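Local coordinates for protein Amy13K (Eubacterium rectale DSM 17629, PDB 6B3P) that binds malto-oligosaccharide through two family 26 carbohydrate-binding modules of a surface-anchored gut bacterial alpha-amylase, probably serving starch recognition, at residues A[1-6]-A[83-88]; A[31-36]-A[45-50]. All coordinates share one frame; numbering follows the deposited sequence.

Contact 1. Residues A[1-6]-A[83-88]; sequences MDLTIN and AEYWFD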
loop_
_atom_site.group_PDB
_atom_site.type_symbol
_atom_site.label_atom_id
_atom_site.label_comp_id
_atom_site.label_asym_id
_atom_site.label_seq_id
_atom_site.Cartn_x
_atom_site.Cartn_y
_atom_site.Cartn_z
ATOM N N MET A 1 13.505 -1.441 -0.718
ATOM C CA MET A 1 12.506 -2.203 -1.520
ATOM C C MET A 1 11.203 -2.270 -0.751
ATOM O O MET A 1 11.200 -2.156 0.472
ATOM C CB MET A 1 13.006 -3.615 -1.832
ATOM C CG MET A 1 13.284 -4.463 -0.602
ATOM S SD MET A 1 13.516 -6.205 -0.995
ATOM C CE MET A 1 11.828 -6.702 -1.284
ATOM N N ASP A 2 10.101 -2.465 -1.467
ATOM C CA ASP A 2 8.793 -2.536 -0.829
ATOM C C ASP A 2 8.479 -3.962 -0.406
ATOM O O ASP A 2 8.359 -4.862 -1.238
ATOM C CB ASP A 2 7.703 -2.010 -1.762
ATOM C CG ASP A 2 8.025 -0.637 -2.313
ATOM O OD1 ASP A 2 7.742 0.360 -1.618
ATOM O OD2 ASP A 2 8.566 -0.554 -3.436
ATOM N N LEU A 3 8.347 -4.150 0.903
ATOM C CA LEU A 3 7.989 -5.436 1.481
ATOM C C LEU A 3 6.544 -5.399 1.943
ATOM O O LEU A 3 6.089 -4.409 2.514
ATOM C CB LEU A 3 8.907 -5.781 2.656
ATOM C CG LEU A 3 8.573 -7.059 3.432
ATOM C CD1 LEU A 3 8.835 -8.288 2.585
ATOM C CD2 LEU A 3 9.372 -7.116 4.720
ATOM N N THR A 4 5.825 -6.483 1.679
ATOM C CA THR A 4 4.479 -6.662 2.204
ATOM C C THR A 4 4.358 -8.083 2.728
ATOM O O THR A 4 4.735 -9.034 2.049
ATOM C CB THR A 4 3.398 -6.406 1.133
ATOM O OG1 THR A 4 3.572 -5.094 0.584
ATOM C CG2 THR A 4 1.998 -6.524 1.732
ATOM N N ILE A 5 3.850 -8.219 3.949
ATOM C CA ILE A 5 3.622 -9.530 4.539
ATOM C C ILE A 5 2.178 -9.649 4.997
ATOM O O ILE A 5 1.700 -8.827 5.777
ATOM C CB ILE A 5 4.560 -9.793 5.732
ATOM C CG1 ILE A 5 6.020 -9.753 5.276
ATOM C CG2 ILE A 5 4.251 -11.152 6.360
ATOM C CD1 ILE A 5 7.027 -9.780 6.413
ATOM N N ASN A 6 1.496 -10.674 4.497
ATOM C CA ASN A 6 0.151 -11.003 4.938
ATOM C C ASN A 6 0.191 -12.296 5.737
ATOM O O ASN A 6 0.814 -13.271 5.317
ATOM C CB ASN A 6 -0.799 -11.139 3.747
ATOM C CG ASN A 6 -0.648 -10.010 2.750
ATOM O OD1 ASN A 6 -1.169 -8.914 2.953
ATOM N ND2 ASN A 6 0.062 -10.276 1.658
ATOM N N ALA A 83 8.683 -7.368 -2.848
ATOM C CA ALA A 83 8.325 -8.715 -2.417
ATOM C C ALA A 83 7.052 -8.703 -1.580
ATOM O O ALA A 83 6.938 -7.928 -0.630
ATOM C CB ALA A 83 9.467 -9.342 -1.628
ATOM N N GLU A 84 6.094 -9.549 -1.948
ATOM C CA GLU A 84 4.905 -9.764 -1.130
ATOM C C GLU A 84 4.816 -11.222 -0.706
ATOM O O GLU A 84 4.932 -12.124 -1.538
ATOM C CB GLU A 84 3.630 -9.361 -1.869
ATOM C CG GLU A 84 2.387 -9.513 -1.004
ATOM C CD GLU A 84 1.157 -8.840 -1.584
ATOM O OE1 GLU A 84 1.175 -8.465 -2.774
ATOM O OE2 GLU A 84 0.165 -8.688 -0.839
ATOM N N TYR A 85 4.603 -11.440 0.588
ATOM C CA TYR A 85 4.509 -12.782 1.149
ATOM C C TYR A 85 3.135 -13.026 1.759
ATOM O O TYR A 85 2.499 -12.108 2.278
ATOM C CB TYR A 85 5.584 -13.001 2.217
ATOM C CG TYR A 85 7.000 -13.032 1.691
ATOM C CD1 TYR A 85 7.556 -14.207 1.206
ATOM C CD2 TYR A 85 7.786 -11.888 1.695
ATOM C CE1 TYR A 85 8.853 -14.240 0.730
ATOM C CE2 TYR A 85 9.082 -11.911 1.223
ATOM C CZ TYR A 85 9.612 -13.088 0.741
ATOM O OH TYR A 85 10.905 -13.114 0.269
ATOM N N TRP A 86 2.688 -14.276 1.686
ATOM C CA TRP A 86 1.507 -14.732 2.410
ATOM C C TRP A 86 1.904 -15.879 3.327
ATOM O O TRP A 86 2.519 -16.845 2.874
ATOM C CB TRP A 86 0.409 -15.190 1.449
ATOM C CG TRP A 86 -0.233 -14.078 0.670
ATOM C CD1 TRP A 86 -1.401 -13.437 0.967
ATOM C CD2 TRP A 86 0.254 -13.482 -0.539
ATOM N NE1 TRP A 86 -1.668 -12.480 0.020
ATOM C CE2 TRP A 86 -0.669 -12.486 -0.913
ATOM C CE3 TRP A 86 1.381 -13.693 -1.337
ATOM C CZ2 TRP A 86 -0.498 -11.703 -2.054
ATOM C CZ3 TRP A 86 1.548 -12.912 -2.469
ATOM C CH2 TRP A 86 0.613 -11.931 -2.816
ATOM N N PHE A 87 1.572 -15.774 4.610
ATOM C CA PHE A 87 1.847 -16.860 5.541
ATOM C C PHE A 87 0.549 -17.483 6.034
ATOM O O PHE A 87 -0.201 -16.877 6.795
ATOM C CB PHE A 87 2.685 -16.380 6.725
ATOM C CG PHE A 87 3.331 -17.498 7.483
ATOM C CD1 PHE A 87 2.601 -18.250 8.391
ATOM C CD2 PHE A 87 4.662 -17.815 7.273
ATOM C CE1 PHE A 87 3.187 -19.291 9.085
ATOM C CE2 PHE A 87 5.258 -18.855 7.966
ATOM C CZ PHE A 87 4.519 -19.593 8.873
ATOM N N ASP A 88 0.308 -18.706 5.576
ATOM C CA ASP A 88 -0.887 -19.466 5.915
ATOM C C ASP A 88 -0.482 -20.930 6.056
ATOM O O ASP A 88 -0.698 -21.738 5.153
ATOM C CB ASP A 88 -1.964 -19.282 4.836
ATOM C CG ASP A 88 -3.258 -20.008 5.160
ATOM O OD1 ASP A 88 -3.407 -20.482 6.302
ATOM O OD2 ASP A 88 -4.135 -20.090 4.274
HETATM O O HOH W 1 5.371 -5.289 -1.470
#

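Contact 2. Residues A[31-36]-A[45-50]; sequences PGKTMT and YTMHLT. With FMT (formic acid), chain S; EDO (1,2-ethanediol), chain L.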
loop_
_atom_site.group_PDB
_atom_site.type_symbol
_atom_site.label_atom_id
_atom_site.label_comp_id
_atom_site.label_asym_id
_atom_site.label_seq_id
_atom_site.Cartn_x
_atom_site.Cartn_y
_atom_site.Cartn_z
ATOM N N PRO A 31 8.575 -6.552 19.717
ATOM C CA PRO A 31 8.124 -7.612 18.803
ATOM C C PRO A 31 8.047 -7.231 17.321
ATOM O O PRO A 31 7.496 -8.000 16.533
ATOM C CB PRO A 31 6.724 -7.929 19.333
ATOM C CG PRO A 31 6.230 -6.620 19.837
ATOM C CD PRO A 31 7.436 -5.908 20.399
ATOM N N GLY A 32 8.586 -6.076 16.944
ATOM C CA GLY A 32 8.561 -5.649 15.555
ATOM C C GLY A 32 7.370 -4.764 15.244
ATOM O O GLY A 32 6.905 -4.016 16.102
ATOM N N LYS A 33 6.877 -4.856 14.010
ATOM C CA LYS A 33 5.797 -3.991 13.547
ATOM C C LYS A 33 4.438 -4.680 13.591
ATOM O O LYS A 33 4.254 -5.762 13.033
ATOM C CB LYS A 33 6.079 -3.511 12.124
ATOM C CG LYS A 33 5.100 -2.460 11.644
ATOM C CD LYS A 33 5.543 -1.837 10.338
ATOM C CE LYS A 33 4.612 -0.709 9.927
ATOM N NZ LYS A 33 4.972 -0.140 8.601
ATOM N N THR A 34 3.483 -4.031 14.251
ATOM C CA THR A 34 2.125 -4.556 14.362
ATOM C C THR A 34 1.482 -4.666 12.988
ATOM O O THR A 34 1.580 -3.750 12.170
ATOM C CB THR A 34 1.239 -3.666 15.265
ATOM O OG1 THR A 34 1.845 -3.537 16.556
ATOM C CG2 THR A 34 -0.165 -4.261 15.422
ATOM N N MET A 35 0.829 -5.797 12.744
ATOM C CA MET A 35 0.140 -6.039 11.483
ATOM C C MET A 35 -1.333 -5.673 11.620
ATOM O O MET A 35 -1.998 -6.077 12.575
ATOM C CB MET A 35 0.300 -7.501 11.066
ATOM C CG MET A 35 1.739 -7.986 11.105
ATOM S SD MET A 35 1.948 -9.706 10.621
ATOM C CE MET A 35 1.698 -9.600 8.852
ATOM N N THR A 36 -1.832 -4.904 10.658
ATOM C CA THR A 36 -3.198 -4.393 10.704
ATOM C C THR A 36 -4.149 -5.339 9.982
ATOM O O THR A 36 -3.778 -5.960 8.986
ATOM C CB THR A 36 -3.293 -2.986 10.069
ATOM O OG1 THR A 36 -2.334 -2.119 10.685
ATOM C CG2 THR A 36 -4.691 -2.395 10.238
ATOM N N TYR A 45 -3.905 -10.464 8.478
ATOM C CA TYR A 45 -3.297 -9.220 8.935
ATOM C C TYR A 45 -2.119 -8.880 8.039
ATOM O O TYR A 45 -1.425 -9.772 7.551
ATOM C CB TYR A 45 -2.855 -9.334 10.392
ATOM C CG TYR A 45 -4.014 -9.589 11.307
ATOM C CD1 TYR A 45 -4.530 -10.867 11.458
ATOM C CD2 TYR A 45 -4.617 -8.548 11.997
ATOM C CE1 TYR A 45 -5.606 -11.107 12.282
ATOM C CE2 TYR A 45 -5.692 -8.775 12.825
ATOM C CZ TYR A 45 -6.188 -10.058 12.965
ATOM O OH TYR A 45 -7.265 -10.286 13.795
ATOM N N THR A 46 -1.898 -7.586 7.838
ATOM C CA THR A 46 -0.950 -7.109 6.840
ATOM C C THR A 46 -0.040 -6.025 7.401
ATOM O O THR A 46 -0.492 -5.148 8.137
ATOM C CB THR A 46 -1.684 -6.548 5.598
ATOM O OG1 THR A 46 -2.471 -7.583 4.997
ATOM C CG2 THR A 46 -0.692 -6.006 4.569
ATOM N N MET A 47 1.241 -6.097 7.046
ATOM C CA MET A 47 2.188 -5.021 7.332
ATOM C C MET A 47 2.976 -4.673 6.077
ATOM O O MET A 47 3.264 -5.539 5.247
ATOM C CB MET A 47 3.148 -5.405 8.465
ATOM C CG MET A 47 4.076 -6.579 8.159
ATOM S SD MET A 47 5.620 -6.099 7.351
ATOM C CE MET A 47 6.503 -5.341 8.710
ATOM N N HIS A 48 3.308 -3.393 5.945
ATOM C CA HIS A 48 4.154 -2.912 4.864
ATOM C C HIS A 48 5.439 -2.352 5.443
ATOM O O HIS A 48 5.465 -1.879 6.579
ATOM C CB HIS A 48 3.437 -1.843 4.040
ATOM C CG HIS A 48 2.247 -2.354 3.295
ATOM N ND1 HIS A 48 2.310 -2.761 1.980
ATOM C CD2 HIS A 48 0.962 -2.531 3.683
ATOM C CE1 HIS A 48 1.115 -3.165 1.591
ATOM N NE2 HIS A 48 0.278 -3.034 2.604
ATOM N N LEU A 49 6.506 -2.408 4.657
ATOM C CA LEU A 49 7.803 -1.938 5.112
ATOM C C LEU A 49 8.711 -1.619 3.939
ATOM O O LEU A 49 8.632 -2.252 2.886
ATOM C CB LEU A 49 8.468 -2.987 6.008
ATOM C CG LEU A 49 9.607 -2.499 6.908
ATOM C CD1 LEU A 49 9.067 -1.657 8.060
ATOM C CD2 LEU A 49 10.413 -3.677 7.432
ATOM N N THR A 50 9.562 -0.618 4.136
ATOM C CA THR A 50 10.661 -0.344 3.226
ATOM C C THR A 50 11.914 -0.915 3.855
ATOM O O THR A 50 12.231 -0.593 5.001
ATOM C CB THR A 50 10.857 1.164 2.965
ATOM O OG1 THR A 50 9.665 1.718 2.395
ATOM C CG2 THR A 50 12.038 1.401 2.014
HETATM C C FMT S . 1.314 -1.172 7.735
HETATM O O1 FMT S . 2.398 -1.725 7.827
HETATM O O2 FMT S . 0.821 -0.922 6.641
HETATM C C1 EDO L . -7.809 -13.730 13.740
HETATM O O1 EDO L . -8.847 -12.758 13.947
HETATM C C2 EDO L . -8.149 -15.022 14.477
HETATM O O2 EDO L . -8.126 -14.797 15.894
HETATM O O HOH W 2 0.188 -2.554 10.378
#

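Contact 1. Residues A[1-6]-A[83-88]
Five main-chain hydrogen bonds zip strand 2-6 to strand 83-87, whose N-to-C directions differ by 12°, so the pairing is parallel. The bonds alternate: Ala-83 N gives to Asp-2 O, Thr-4 N to Ala-83 O, Tyr-85 N to Thr-4 O, Asn-6 N to Tyr-85 O and Phe-87 N to Asn-6 O, the last the shortest at 2.7 Å. Four of them lie in or close to the acceptor's carbonyl plane or axis; Asn-6 N lies 26° out of the carbonyl plane of Tyr-85, off its lone pairs.

Among polar side chains, Asn-6 does most. With CG beside its backbone N and anti to the carbonyl carbon, its ND2 donates 3.0 Å to the anti lone pair of Glu-84 OE2, almost within the amide plane, and adds a weak bond to Tyr-85 O. OE2 has a second donor in Thr-185 and Asn-6 OD1 bonds Thr-46, so the amide's rotation is fixed from both ends. The same ND2 lies 3.2 Å above the plane of the Trp-86 indole, toward its rim, amide and ring tilted 29°. Glu-84 CG rests over that face too, its chain extended from a CG anti to the backbone N.

This parallel pair, inside an otherwise antiparallel sheet, brings the first strand of a beta-sandwich starch-binding module against one of its last.

Apolar contacts occupy the Leu-3, Ile-5, Ala-83 and Tyr-85 face. Leu-3 CD1 meets the Tyr-85 ring edge-on, 3.9 Å from CD2. At the N-terminal end, Met-1 bends at chi3 to set CE 3.6 Å from Ala-83 CB. A water hydrogen-bonds Thr-4 OG1 at 2.7 Å and can also donate to Ala-83 O at 3.2 Å, though it has more acceptors nearby than protons.

Contact 2. Residues A[31-36]-A[45-50]
Tyr-45 opens the pairing with its CB 3.7 Å from Met-35 CB, while its ring lies beside the Met-35 and Thr-36 backbone, CD2 3.6 Å from Met-35 O; its OH shares a hydrogen bond with a 1,2-ethanediol, probably a crystallisation additive, that meets the ring edge. An alanine here would probably keep the CB contact but lose the ring's packing beside Met-35 O and Thr-36 C and against Ser-9 and Asp-13. Thr-46 carries the backbone exchange: its N donates 2.7 Å to Thr-36 O, in the carbonyl plane, and its O accepts Thr-36 N from 34° above the plane. Its OG1 turns to Thr-38 and Asn-6. A water spans Thr-34 O and Thr-36 OG1, reaching Thr-46 O weakly.

Met-47 takes the crowded first torsion and bends twice more, so that CG lies 3.9 Å from Met-35 CE and CE approaches Lys-33 CB at 3.9 Å. His-48 contributes its main chain. The fully extended Lys-33 places NZ 2.7 Å from His-48 O, in the carbonyl plane. His-48 N donates almost straight (176°) to O1 of a formate, probably from the crystallisation liquor, which also takes a weak bond from NZ. Further on, Leu-49 CD1 flanks the Lys-33 chain. The directions from CA 33 to CA 36 and from CA 45 to CA 49 are 135° apart, well short of antiparallel; with one reciprocal hydrogen-bonded pair, this marks an antiparallel beta hairpin whose first strand, 33-37, is interrupted by a bulge or short loop, within a family 26 starch-binding module.

From the N terminus, strand 2-8 leads off and waits for strand 82-87, so contact 1 closes a long loop with 76 residues between its segments. Contact 2 is nested inside that loop: residues 45-50 return onto residues 31-36 after only eight intervening residues. Neither loop crosses the other. Strand 2-8 lies between 44-50 and 82-87 in one sheet, so the two contacts, centred 10 Å apart, are joined edge to edge; Leu-3 N to Leu-49 O, 2.8 Å, is a probable hydrogen bond of that seam. Contact 1 thus ties the chain's start to the module's later strands, and contact 2 carries the sheet on toward 33-37.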